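Local coordinates for kelch domain-containing protein (Colletotrichum graminicola M1.001, PDB 5C86) that probably oxidises alcohols with a copper centre, as a fungal alcohol oxidase of the galactose oxidase and glyoxal oxidase family, at residues A[29-34]-A[84-89]; A[284-289]-A[344-349]. One frame throughout, in Å; residues are numbered along the deposited sequence.

Interaction 1: residues A[29-34]-A[84-89]; sequences LVWSSG and IIVTGG
Leu29 opens the contact from strand 28-31, reaching toward Ile84 on strand 84-87. Its CD2 comes within 4.5 Å of Ile84 CD1, a loose apolar meeting of two methyl groups. Two residues on, Trp31 faces the same way and makes the closer approach. A chi1 of 69° sets its CG between the backbone N and the carbonyl carbon, and the far end of the six-membered ring does the touching: CH2 lies 3.8 Å from Val86 CG2, and CZ2 lies 4.1 Å from Val86 CG1, so both valine methyls meet the indole, CG2 obliquely. Indole and valine reach for each other from their own strands. Trp31 NE1 donates to Met71 O, a bond that ties down the pyrrole side of the ring while the benzo side packs on the valine. The CA atoms of Trp31 and Val86 are 11.4 Å apart, too far for paired strands, so side chains alone bridge the segments. In the loops after the strands, Gly34 N bonds to Asp70 OD2 and Gly88 O to His69 NE2. Strands 28-31 and 84-87 are the second strands of two successive blades of the seven-bladed Kelch propeller, as in galactose oxidase.

Interaction 2: residues A[284-289]-A[344-349]; sequences VVMPDG and ATIWSG
Ile346 is the bump of this contact, set into the shallow hollow between Val284 and Met286. Its two branches share the work: CG2 packs on Val284, 3.8 Å from its CG2, and CD1 on both residues, 3.8 Å from Met286 CG. A chi2 of -177° keeps the isoleucine chain extended, carrying CD1 to the methionine, whose SD is also 3.8 Å from that methyl. Met286 crosses Ile346 at about a right angle, whereas Val284 and Ile346 lie alongside, pointing opposite ways. CD1 also meets Val284 CG1, at 3.9 Å, and so sits in the corner between valine and methionine. A looser meeting lies beyond strand 282-285, in the turn after it, where Pro287 CG approaches Ala344 CB at 4.4 Å. This type I turn, Met286 to Gly289, is closed by the 2.9 Å bond from Gly289 N to Met286 O. Trp292 of strand 291-294 packs against Met286 and Ile346, Tyr372 against Met286 and Pro287, and Phe464 of strand 459-466 against Pro287 and Ala344. The contact thus joins strand 282-285, first of its blade, to strand 346-350, second of the next and last blade, which the N-terminal strand 5-11 completes.

Overall arrangement
Interactions 1 and 2 follow one another along the chain. Their centres are 22 Å apart, yet the nearest atoms come to about 5 Å, on the Val30 and Trp347 side chains, without touching. Each joins strands of different sheets through apolar side chains, a repeated solution consistent with the propeller of a Kelch protein. They differ in their relation to the copper site, which is empty in this apo model. Interaction 1 lies near it, the Trp31 side chain being about 8 Å from that of His423 and about 10 Å from that of His335, both copper ligands; interaction 2 lies away from the annotated sites.

Interaction 1: residues A[29-34]-A[84-89]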
loop_
_atom_site.group_PDB
_atom_site.type_symbol
_atom_site.label_atom_id
_atom_site.label_comp_id
_atom_site.label_asym_id
_atom_site.label_seq_id
_atom_site.Cartn_x
_atom_site.Cartn_y
_atom_site.Cartn_z
ATOM N N LEU A 29 -11.645 -6.066 -1.583
ATOM C CA LEU A 29 -11.633 -7.243 -0.674
ATOM C C LEU A 29 -11.122 -6.835 0.696
ATOM O O LEU A 29 -10.052 -6.223 0.786
ATOM C CB LEU A 29 -10.779 -8.389 -1.187
ATOM C CG LEU A 29 -10.684 -9.731 -0.434
ATOM C CD1 LEU A 29 -12.023 -10.411 -0.428
ATOM C CD2 LEU A 29 -9.696 -10.599 -1.122
ATOM N N VAL A 30 -11.878 -7.145 1.740
ATOM C CA VAL A 30 -11.481 -6.813 3.101
ATOM C C VAL A 30 -11.418 -8.079 3.970
ATOM O O VAL A 30 -12.192 -9.037 3.727
ATOM C CB VAL A 30 -12.356 -5.745 3.715
ATOM C CG1 VAL A 30 -12.642 -4.626 2.736
ATOM C CG2 VAL A 30 -13.681 -6.321 4.269
ATOM N N TRP A 31 -10.584 -8.053 4.994
ATOM C CA TRP A 31 -10.613 -9.160 5.957
ATOM C C TRP A 31 -10.211 -8.693 7.334
ATOM O O TRP A 31 -9.561 -7.684 7.526
ATOM C CB TRP A 31 -9.779 -10.339 5.549
ATOM C CG TRP A 31 -8.273 -10.228 5.534
ATOM C CD1 TRP A 31 -7.447 -10.499 6.570
ATOM C CD2 TRP A 31 -7.428 -9.857 4.429
ATOM N NE1 TRP A 31 -6.150 -10.386 6.205
ATOM C CE2 TRP A 31 -6.112 -9.960 4.892
ATOM C CE3 TRP A 31 -7.666 -9.438 3.108
ATOM C CZ2 TRP A 31 -4.982 -9.680 4.097
ATOM C CZ3 TRP A 31 -6.536 -9.149 2.287
ATOM C CH2 TRP A 31 -5.218 -9.310 2.789
ATOM N N SER A 32 -10.640 -9.459 8.363
ATOM C CA SER A 32 -10.360 -9.159 9.801
ATOM C C SER A 32 -9.421 -10.207 10.315
ATOM O O SER A 32 -8.218 -9.984 10.480
ATOM C CB SER A 32 -11.650 -9.062 10.583
ATOM O OG SER A 32 -12.511 -10.232 10.352
ATOM N N SER A 33 -9.941 -11.421 10.596
ATOM C CA SER A 33 -9.253 -12.477 11.327
ATOM C C SER A 33 -10.207 -13.692 11.301
ATOM O O SER A 33 -11.220 -13.669 10.570
ATOM C CB SER A 33 -9.050 -12.077 12.784
ATOM O OG SER A 33 -10.284 -11.828 13.379
ATOM N N GLY A 34 -9.947 -14.607 12.236
ATOM C CA GLY A 34 -10.932 -15.709 12.504
ATOM C C GLY A 34 -12.196 -15.323 13.168
ATOM O O GLY A 34 -13.046 -16.218 13.381
ATOM N N ILE A 84 -2.672 -12.372 -4.619
ATOM C CA ILE A 84 -2.442 -11.756 -3.286
ATOM C C ILE A 84 -1.844 -12.801 -2.361
ATOM O O ILE A 84 -2.486 -13.817 -2.080
ATOM C CB ILE A 84 -3.727 -11.191 -2.708
ATOM C CG1 ILE A 84 -4.447 -10.270 -3.670
ATOM C CG2 ILE A 84 -3.400 -10.529 -1.373
ATOM C CD1 ILE A 84 -5.832 -9.989 -3.306
ATOM N N ILE A 85 -0.613 -12.588 -2.008
ATOM C CA ILE A 85 0.137 -13.490 -1.137
ATOM C C ILE A 85 0.183 -12.931 0.267
ATOM O O ILE A 85 0.741 -11.838 0.487
ATOM C CB ILE A 85 1.508 -13.765 -1.695
ATOM C CG1 ILE A 85 1.431 -14.505 -3.095
ATOM C CG2 ILE A 85 2.353 -14.621 -0.716
ATOM C CD1 ILE A 85 2.754 -14.801 -3.771
ATOM N N VAL A 86 -0.387 -13.645 1.260
ATOM C CA VAL A 86 -0.497 -13.211 2.616
ATOM C C VAL A 86 0.297 -14.160 3.518
ATOM O O VAL A 86 0.097 -15.370 3.457
ATOM C CB VAL A 86 -1.964 -13.096 3.006
ATOM C CG1 VAL A 86 -2.159 -12.680 4.416
ATOM C CG2 VAL A 86 -2.742 -12.144 2.102
ATOM N N THR A 87 1.140 -13.616 4.362
ATOM C CA THR A 87 2.106 -14.381 5.150
ATOM C C THR A 87 1.882 -14.147 6.615
ATOM O O THR A 87 1.810 -13.023 7.100
ATOM C CB THR A 87 3.530 -14.026 4.814
ATOM O OG1 THR A 87 3.728 -12.572 4.670
ATOM C CG2 THR A 87 3.940 -14.652 3.546
ATOM N N GLY A 88 1.895 -15.244 7.388
ATOM C CA GLY A 88 1.981 -15.126 8.871
ATOM C C GLY A 88 0.798 -14.478 9.487
ATOM O O GLY A 88 -0.338 -14.550 9.015
ATOM N N GLY A 89 1.082 -13.779 10.592
ATOM C CA GLY A 89 0.053 -13.217 11.394
ATOM C C GLY A 89 -0.371 -14.207 12.489
ATOM O O GLY A 89 0.495 -14.843 13.065
#

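Interaction 2: residues A[284-289]-A[344-349]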
loop_
_atom_site.group_PDB
_atom_site.type_symbol
_atom_site.label_atom_id
_atom_site.label_comp_id
_atom_site.label_asym_id
_atom_site.label_seq_id
_atom_site.Cartn_x
_atom_site.Cartn_y
_atom_site.Cartn_z
ATOM N N VAL A 284 -1.899 7.464 0.619
ATOM C CA VAL A 284 -2.304 6.912 -0.658
ATOM C C VAL A 284 -1.823 7.816 -1.765
ATOM O O VAL A 284 -2.172 8.981 -1.801
ATOM C CB VAL A 284 -3.832 6.707 -0.726
ATOM C CG1 VAL A 284 -4.238 6.205 -2.116
ATOM C CG2 VAL A 284 -4.294 5.706 0.340
ATOM N N VAL A 285 -1.073 7.255 -2.722
ATOM C CA VAL A 285 -0.693 7.996 -3.929
ATOM C C VAL A 285 -1.798 7.929 -4.986
ATOM O O VAL A 285 -2.362 6.884 -5.211
ATOM C CB VAL A 285 0.692 7.630 -4.512
ATOM C CG1 VAL A 285 0.767 6.254 -5.059
ATOM C CG2 VAL A 285 1.141 8.617 -5.620
ATOM N N MET A 286 -2.092 9.070 -5.573
ATOM C CA MET A 286 -3.094 9.269 -6.600
ATOM C C MET A 286 -2.494 9.417 -8.001
ATOM O O MET A 286 -1.291 9.675 -8.144
ATOM C CB MET A 286 -3.878 10.492 -6.202
ATOM C CG MET A 286 -4.866 10.202 -5.068
ATOM S SD MET A 286 -5.471 11.771 -4.381
ATOM C CE MET A 286 -4.153 12.150 -3.584
ATOM N N PRO A 287 -3.329 9.281 -9.039
ATOM C CA PRO A 287 -2.747 9.289 -10.388
ATOM C C PRO A 287 -2.002 10.533 -10.765
ATOM O O PRO A 287 -1.093 10.402 -11.627
ATOM C CB PRO A 287 -3.958 9.119 -11.320
ATOM C CG PRO A 287 -5.119 9.067 -10.455
ATOM C CD PRO A 287 -4.699 8.745 -9.058
ATOM N N ASP A 288 -2.330 11.688 -10.238
ATOM C CA ASP A 288 -1.600 12.898 -10.520
ATOM C C ASP A 288 -0.374 13.100 -9.730
ATOM O O ASP A 288 0.291 14.130 -9.882
ATOM C CB ASP A 288 -2.488 14.116 -10.249
ATOM C CG ASP A 288 -3.068 14.195 -8.860
ATOM O OD1 ASP A 288 -2.787 13.339 -8.020
ATOM O OD2 ASP A 288 -3.837 15.186 -8.605
ATOM N N GLY A 289 -0.015 12.159 -8.861
ATOM C CA GLY A 289 1.220 12.263 -8.074
ATOM C C GLY A 289 1.079 12.891 -6.740
ATOM O O GLY A 289 1.994 12.847 -5.952
ATOM N N ALA A 344 -10.391 6.216 -9.043
ATOM C CA ALA A 344 -9.597 7.341 -8.564
ATOM C C ALA A 344 -10.117 8.009 -7.274
ATOM O O ALA A 344 -9.576 9.018 -6.857
ATOM C CB ALA A 344 -9.350 8.372 -9.687
ATOM N N THR A 345 -11.124 7.384 -6.659
ATOM C CA THR A 345 -11.507 7.708 -5.302
ATOM C C THR A 345 -10.601 6.852 -4.367
ATOM O O THR A 345 -9.881 5.930 -4.794
ATOM C CB THR A 345 -12.996 7.355 -5.015
ATOM O OG1 THR A 345 -13.125 5.946 -5.060
ATOM C CG2 THR A 345 -13.879 8.104 -5.994
ATOM N N ILE A 346 -10.695 7.168 -3.069
ATOM C CA ILE A 346 -9.872 6.536 -2.056
ATOM C C ILE A 346 -10.731 5.986 -0.941
ATOM O O ILE A 346 -11.466 6.739 -0.296
ATOM C CB ILE A 346 -8.856 7.465 -1.468
ATOM C CG1 ILE A 346 -8.044 8.170 -2.560
ATOM C CG2 ILE A 346 -7.907 6.661 -0.581
ATOM C CD1 ILE A 346 -6.922 9.089 -2.099
ATOM N N TRP A 347 -10.683 4.708 -0.780
ATOM C CA TRP A 347 -11.267 4.067 0.457
ATOM C C TRP A 347 -10.589 4.538 1.688
ATOM O O TRP A 347 -9.370 4.659 1.748
ATOM C CB TRP A 347 -11.129 2.574 0.367
ATOM C CG TRP A 347 -11.246 1.877 1.661
ATOM C CD1 TRP A 347 -10.177 1.346 2.385
ATOM C CD2 TRP A 347 -12.426 1.548 2.363
ATOM N NE1 TRP A 347 -10.659 0.765 3.548
ATOM C CE2 TRP A 347 -12.028 0.866 3.520
ATOM C CE3 TRP A 347 -13.780 1.815 2.154
ATOM C CZ2 TRP A 347 -12.977 0.417 4.483
ATOM C CZ3 TRP A 347 -14.728 1.364 3.102
ATOM C CH2 TRP A 347 -14.293 0.706 4.230
ATOM N N SER A 348 -11.393 4.856 2.724
ATOM C CA SER A 348 -10.908 5.086 4.118
ATOM C C SER A 348 -11.888 4.446 5.130
ATOM O O SER A 348 -13.096 4.783 5.069
ATOM C CB SER A 348 -10.816 6.554 4.388
ATOM O OG SER A 348 -10.569 6.813 5.759
ATOM N N GLY A 349 -11.366 3.515 5.923
ATOM C CA GLY A 349 -12.290 2.958 6.902
ATOM C C GLY A 349 -11.608 2.113 7.878
ATOM O O GLY A 349 -10.429 2.140 8.044
#